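Local atomic coordinates of cysteine protease-like VirA (Shigella flexneri, PDB entry 3EB8), a protein that is a secreted virulence effector that promotes bacterial entry into epithelial cells and spreading between them, although its proposed tubulin-cleaving protease activity is disputed. Residues G34-A39 with L48-G53; I54-Y59 with S67-S72. All blocks are in the same frame, centred on the assembly; numbering follows the deposited sequence.

Contact 1. Residues G34-A39 with L48-G53; sequences GEFAHA and LCLNKG
The Phe36 ring is the flat group of this contact. Leu48 CB lies over one of its faces, 3.4 Å from Phe36 CZ. Leu50 N sits at the ring edge, in plane, while Leu50 CD1 comes in obliquely, 3.7 Å from Phe36 CD2. Phe36 CG occupies the crowded position between the backbone N and the carbonyl carbon (chi1 65°). That torsion swings the ring across to the neighbouring strand, where Phe36 CD2 comes 3.1 Å from Leu48 O. Phe87 and Leu89 also touch the ring.

The two antiparallel strands are the arms of a beta hairpin. A classic beta bulge sets two residues, Phe36 and Ala37, opposite the single Leu48. Leu48 O accepts a nearly straight bond from Phe36 N (2.8 Å) and a weak one from Ala37 N (3.4 Å). Leu48 N returns a bond to Ala37 O at 2.9 Å. Before the bulge, Leu50 N bonds to Gly34 O at 2.8 Å.

Glu35 and Cys49 form a non-hydrogen-bonded pair, with Cys49 SG resting 3.5 Å from Glu35 CB. The Glu35 chain is extended; its carboxylate reaches Arg47 in a salt bridge and bonds to Ser26 OG and Met32 N.

The contact is thus largely buried yet well bonded. Leu48 O takes one strong and one weak N-H bond, and the buried Glu35 carboxylate has a positive partner, which would favour its ionised form.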
loop_
_atom_site.group_PDB
_atom_site.type_symbol
_atom_site.label_atom_id
_atom_site.label_comp_id
_atom_site.label_asym_id
_atom_site.label_seq_id
_atom_site.Cartn_x
_atom_site.Cartn_y
_atom_site.Cartn_z
ATOM N N GLY A 34 0.866 8.863 -23.853
ATOM C CA GLY A 34 0.500 9.453 -22.582
ATOM C C GLY A 34 -0.473 8.609 -21.771
ATOM O O GLY A 34 -0.868 8.997 -20.674
ATOM N N GLU A 35 -0.855 7.451 -22.302
ATOM C CA GLU A 35 -1.769 6.552 -21.598
ATOM C C GLU A 35 -1.178 6.027 -20.294
ATOM O O GLU A 35 -0.059 5.513 -20.265
ATOM C CB GLU A 35 -2.172 5.378 -22.493
ATOM C CG GLU A 35 -3.013 4.339 -21.800
ATOM C CD GLU A 35 -3.360 3.181 -22.719
ATOM O OE1 GLU A 35 -3.511 3.418 -23.939
ATOM O OE2 GLU A 35 -3.482 2.033 -22.227
ATOM N N PHE A 36 -1.948 6.155 -19.217
ATOM C CA PHE A 36 -1.510 5.713 -17.907
ATOM C C PHE A 36 -2.434 4.641 -17.345
ATOM O O PHE A 36 -2.062 3.925 -16.417
ATOM C CB PHE A 36 -1.402 6.895 -16.936
ATOM C CG PHE A 36 -2.717 7.546 -16.633
ATOM C CD1 PHE A 36 -3.502 7.094 -15.583
ATOM C CD2 PHE A 36 -3.170 8.602 -17.395
ATOM C CE1 PHE A 36 -4.708 7.674 -15.301
ATOM C CE2 PHE A 36 -4.383 9.194 -17.112
ATOM C CZ PHE A 36 -5.151 8.727 -16.060
ATOM N N ALA A 37 -3.636 4.521 -17.899
ATOM C CA ALA A 37 -4.544 3.454 -17.485
ATOM C C ALA A 37 -5.432 2.956 -18.618
ATOM O O ALA A 37 -5.665 3.651 -19.601
ATOM C CB ALA A 37 -5.383 3.886 -16.317
ATOM N N HIS A 38 -5.930 1.737 -18.465
ATOM C CA HIS A 38 -6.817 1.154 -19.456
ATOM C C HIS A 38 -7.834 0.238 -18.804
ATOM O O HIS A 38 -7.600 -0.323 -17.736
ATOM C CB HIS A 38 -6.027 0.324 -20.457
ATOM C CG HIS A 38 -5.401 -0.884 -19.845
ATOM N ND1 HIS A 38 -4.131 -0.873 -19.318
ATOM C CD2 HIS A 38 -5.889 -2.126 -19.637
ATOM C CE1 HIS A 38 -3.854 -2.069 -18.832
ATOM N NE2 HIS A 38 -4.902 -2.846 -19.013
ATOM N N ALA A 39 -8.966 0.081 -19.470
ATOM C CA ALA A 39 -9.973 -0.878 -19.057
ATOM C C ALA A 39 -10.484 -1.561 -20.306
ATOM O O ALA A 39 -10.836 -0.925 -21.285
ATOM C CB ALA A 39 -11.101 -0.193 -18.317
ATOM N N LEU A 48 -6.967 6.028 -20.570
ATOM C CA LEU A 48 -6.829 7.315 -19.917
ATOM C C LEU A 48 -5.434 7.844 -20.177
ATOM O O LEU A 48 -4.448 7.194 -19.831
ATOM C CB LEU A 48 -7.046 7.164 -18.424
ATOM C CG LEU A 48 -8.304 6.371 -18.081
ATOM C CD1 LEU A 48 -8.436 6.187 -16.567
ATOM C CD2 LEU A 48 -9.520 7.053 -18.653
ATOM N N CYS A 49 -5.350 9.019 -20.790
ATOM C CA CYS A 49 -4.061 9.571 -21.169
ATOM C C CYS A 49 -3.827 10.937 -20.555
ATOM O O CYS A 49 -4.759 11.715 -20.371
ATOM C CB CYS A 49 -3.938 9.650 -22.691
ATOM S SG CYS A 49 -4.230 8.077 -23.509
ATOM N N LEU A 50 -2.565 11.208 -20.238
ATOM C CA LEU A 50 -2.131 12.512 -19.782
ATOM C C LEU A 50 -1.239 13.114 -20.849
ATOM O O LEU A 50 -0.366 12.439 -21.394
ATOM C CB LEU A 50 -1.366 12.380 -18.469
ATOM C CG LEU A 50 -2.272 12.376 -17.243
ATOM C CD1 LEU A 50 -1.617 11.683 -16.073
ATOM C CD2 LEU A 50 -2.645 13.803 -16.877
ATOM N N ASN A 51 -1.479 14.377 -21.163
ATOM C CA ASN A 51 -0.610 15.113 -22.063
ATOM C C ASN A 51 -0.424 16.508 -21.493
ATOM O O ASN A 51 -1.381 17.270 -21.366
ATOM C CB ASN A 51 -1.199 15.137 -23.473
ATOM C CG ASN A 51 -1.543 13.731 -23.977
ATOM O OD1 ASN A 51 -0.661 12.973 -24.392
ATOM N ND2 ASN A 51 -2.831 13.376 -23.927
ATOM N N LYS A 52 0.808 16.824 -21.111
ATOM C CA LYS A 52 1.092 18.086 -20.448
ATOM C C LYS A 52 0.136 18.299 -19.270
ATOM O O LYS A 52 -0.439 19.368 -19.096
ATOM C CB LYS A 52 1.023 19.244 -21.448
ATOM C CG LYS A 52 2.107 19.183 -22.519
ATOM C CD LYS A 52 2.487 20.565 -23.014
ATOM C CE LYS A 52 3.898 20.570 -23.587
ATOM N NZ LYS A 52 4.385 21.949 -23.885
ATOM N N GLY A 53 -0.040 17.255 -18.469
ATOM C CA GLY A 53 -0.876 17.333 -17.286
ATOM C C GLY A 53 -2.376 17.355 -17.539
ATOM O O GLY A 53 -3.157 17.408 -16.591
#

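Contact 2. Residues I54-Y59 with S67-S72; sequences ICSVFY and STQLSS
Leu70 makes the tight end of this contact. Its CG is anti to the carbonyl carbon (chi1 -46°), beside the backbone N, and its two methyls divide the work. Leu70 CD1 meets Cys55 SG at 3.8 Å. Leu70 CD2 meets Val57 CG2, also at 3.8 Å, the two side chains crossing obliquely. Cys55 and Val57 are buried.

The backbones run antiparallel as the two arms of a beta hairpin. Val57 and Thr68 form a hydrogen-bonded pair. Val57 N gives a short bond to Thr68 O (2.7 Å). The return bond, Thr68 N to Val57 O, is more bent, with 142° at the hydrogen. Both donors lie in the carbonyl plane of their acceptor. Farther along, Leu70 N bonds to Cys55 O at 2.9 Å, lying nearly along the C=O axis. Non-hydrogen-bonded pairs, Ser56 with Gln69 and Phe58 with Ser67, flank Val57 and Thr68.

The solvent side is looser. It is formed by the exposed Ile54, Ser67 and Gln69 and, on the Val57 face, Thr68. Ser67 CB makes a CH-pi contact over the Phe58 ring, 3.9 Å from its centroid and offset toward the rim. Phe58 itself packs on the buried Cys49. Gln69 stretches out extended, and its CG comes 3.5 Å from Ile54 CG2. Thr68 OG1 makes a weak bond to Ser67 O.

Strand 66-69 is an outermost strand of the sheet within the chain. On the other side of strand 54-61 lies strand 44-51, whose Ile46 and Leu48 touch Val57. Ser71 is the N-cap of helix 72-81, and that helix packs back on the hairpin: Tyr75 touches Cys55 and Leu70, and Leu78 touches Leu70.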
loop_
_atom_site.group_PDB
_atom_site.type_symbol
_atom_site.label_atom_id
_atom_site.label_comp_id
_atom_site.label_asym_id
_atom_site.label_seq_id
_atom_site.Cartn_x
_atom_site.Cartn_y
_atom_site.Cartn_z
ATOM N N ILE A 54 -2.784 17.327 -18.808
ATOM C CA ILE A 54 -4.204 17.265 -19.149
ATOM C C ILE A 54 -4.647 15.836 -19.451
ATOM O O ILE A 54 -4.027 15.137 -20.264
ATOM C CB ILE A 54 -4.539 18.128 -20.375
ATOM C CG1 ILE A 54 -4.105 19.580 -20.150
ATOM C CG2 ILE A 54 -6.018 18.049 -20.677
ATOM C CD1 ILE A 54 -4.189 20.441 -21.406
ATOM N N CYS A 55 -5.732 15.412 -18.805
ATOM C CA CYS A 55 -6.251 14.059 -18.976
ATOM C C CYS A 55 -7.317 13.966 -20.066
ATOM O O CYS A 55 -8.321 14.684 -20.041
ATOM C CB CYS A 55 -6.820 13.530 -17.659
ATOM S SG CYS A 55 -7.447 11.829 -17.759
ATOM N N SER A 56 -7.086 13.074 -21.022
ATOM C CA SER A 56 -8.075 12.778 -22.048
ATOM C C SER A 56 -8.516 11.326 -21.911
ATOM O O SER A 56 -7.749 10.466 -21.467
ATOM C CB SER A 56 -7.523 13.034 -23.455
ATOM O OG SER A 56 -7.078 14.370 -23.584
ATOM N N VAL A 57 -9.760 11.065 -22.294
ATOM C CA VAL A 57 -10.314 9.725 -22.255
ATOM C C VAL A 57 -10.606 9.240 -23.663
ATOM O O VAL A 57 -11.259 9.922 -24.445
ATOM C CB VAL A 57 -11.600 9.692 -21.442
ATOM C CG1 VAL A 57 -12.093 8.255 -21.308
ATOM C CG2 VAL A 57 -11.366 10.341 -20.073
ATOM N N PHE A 58 -10.108 8.053 -23.985
ATOM C CA PHE A 58 -10.333 7.478 -25.297
ATOM C C PHE A 58 -11.219 6.244 -25.195
ATOM O O PHE A 58 -10.973 5.336 -24.393
ATOM C CB PHE A 58 -9.008 7.120 -25.952
ATOM C CG PHE A 58 -8.187 8.310 -26.331
ATOM C CD1 PHE A 58 -7.421 8.973 -25.386
ATOM C CD2 PHE A 58 -8.175 8.767 -27.639
ATOM C CE1 PHE A 58 -6.662 10.067 -25.732
ATOM C CE2 PHE A 58 -7.416 9.861 -27.998
ATOM C CZ PHE A 58 -6.656 10.514 -27.043
ATOM N N TYR A 59 -12.261 6.230 -26.014
ATOM C CA TYR A 59 -13.209 5.138 -26.027
ATOM C C TYR A 59 -13.044 4.350 -27.319
ATOM O O TYR A 59 -13.317 4.845 -28.404
ATOM C CB TYR A 59 -14.631 5.674 -25.888
ATOM C CG TYR A 59 -14.867 6.473 -24.625
ATOM C CD1 TYR A 59 -14.703 7.860 -24.609
ATOM C CD2 TYR A 59 -15.259 5.844 -23.453
ATOM C CE1 TYR A 59 -14.928 8.595 -23.455
ATOM C CE2 TYR A 59 -15.483 6.565 -22.296
ATOM C CZ TYR A 59 -15.322 7.935 -22.298
ATOM O OH TYR A 59 -15.555 8.628 -21.128
ATOM N N SER A 67 -12.844 10.578 -28.269
ATOM C CA SER A 67 -12.089 11.054 -27.117
ATOM C C SER A 67 -12.747 12.239 -26.439
ATOM O O SER A 67 -13.613 12.900 -26.998
ATOM C CB SER A 67 -10.653 11.404 -27.512
ATOM O OG SER A 67 -10.611 12.610 -28.251
ATOM N N THR A 68 -12.328 12.500 -25.214
ATOM C CA THR A 68 -12.823 13.649 -24.487
ATOM C C THR A 68 -11.715 14.187 -23.611
ATOM O O THR A 68 -10.987 13.424 -22.972
ATOM C CB THR A 68 -14.023 13.278 -23.604
ATOM O OG1 THR A 68 -15.156 12.992 -24.438
ATOM C CG2 THR A 68 -14.360 14.433 -22.654
ATOM N N GLN A 69 -11.581 15.501 -23.586
ATOM C CA GLN A 69 -10.577 16.127 -22.752
ATOM C C GLN A 69 -11.265 16.594 -21.478
ATOM O O GLN A 69 -12.270 17.301 -21.538
ATOM C CB GLN A 69 -9.936 17.299 -23.501
ATOM C CG GLN A 69 -8.590 17.740 -22.966
ATOM C CD GLN A 69 -8.059 18.956 -23.693
ATOM O OE1 GLN A 69 -6.857 19.076 -23.945
ATOM N NE2 GLN A 69 -8.959 19.866 -24.048
ATOM N N LEU A 70 -10.745 16.182 -20.327
ATOM C CA LEU A 70 -11.355 16.543 -19.048
ATOM C C LEU A 70 -10.829 17.874 -18.527
ATOM O O LEU A 70 -9.631 18.157 -18.637
ATOM C CB LEU A 70 -11.073 15.471 -17.991
ATOM C CG LEU A 70 -11.256 13.993 -18.316
ATOM C CD1 LEU A 70 -10.984 13.178 -17.070
ATOM C CD2 LEU A 70 -12.645 13.685 -18.840
ATOM N N SER A 71 -11.715 18.679 -17.943
ATOM C CA SER A 71 -11.282 19.863 -17.194
ATOM C C SER A 71 -10.592 19.389 -15.924
ATOM O O SER A 71 -10.710 18.216 -15.557
ATOM C CB SER A 71 -12.477 20.726 -16.807
ATOM O OG SER A 71 -13.289 20.036 -15.869
ATOM N N SER A 72 -9.893 20.289 -15.238
ATOM C CA SER A 72 -9.157 19.888 -14.039
ATOM C C SER A 72 -10.113 19.290 -13.004
ATOM O O SER A 72 -9.741 18.390 -12.244
ATOM C CB SER A 72 -8.388 21.063 -13.433
ATOM O OG SER A 72 -9.025 21.523 -12.256
#

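Contact 1 comes first; its second segment ends at Gly53, and contact 2 starts at Ile54. Their centres are about 9 Å apart. Each joins the two arms of a hairpin, and both hairpins belong to one antiparallel sheet whose strands lie side by side in chain order, a meander. Strands 44-51 and 54-61 are the neighbours that join them. There Cys49 O and Ser56 N, 2.8 Å apart, make a probable hydrogen bond, and Leu48 CD2 packs on Val57 CG1 at 3.9 Å. Neither belongs to the tubulin-binding region, residues 182-273; they build a peripheral sheet within the EspG/VirA family fold.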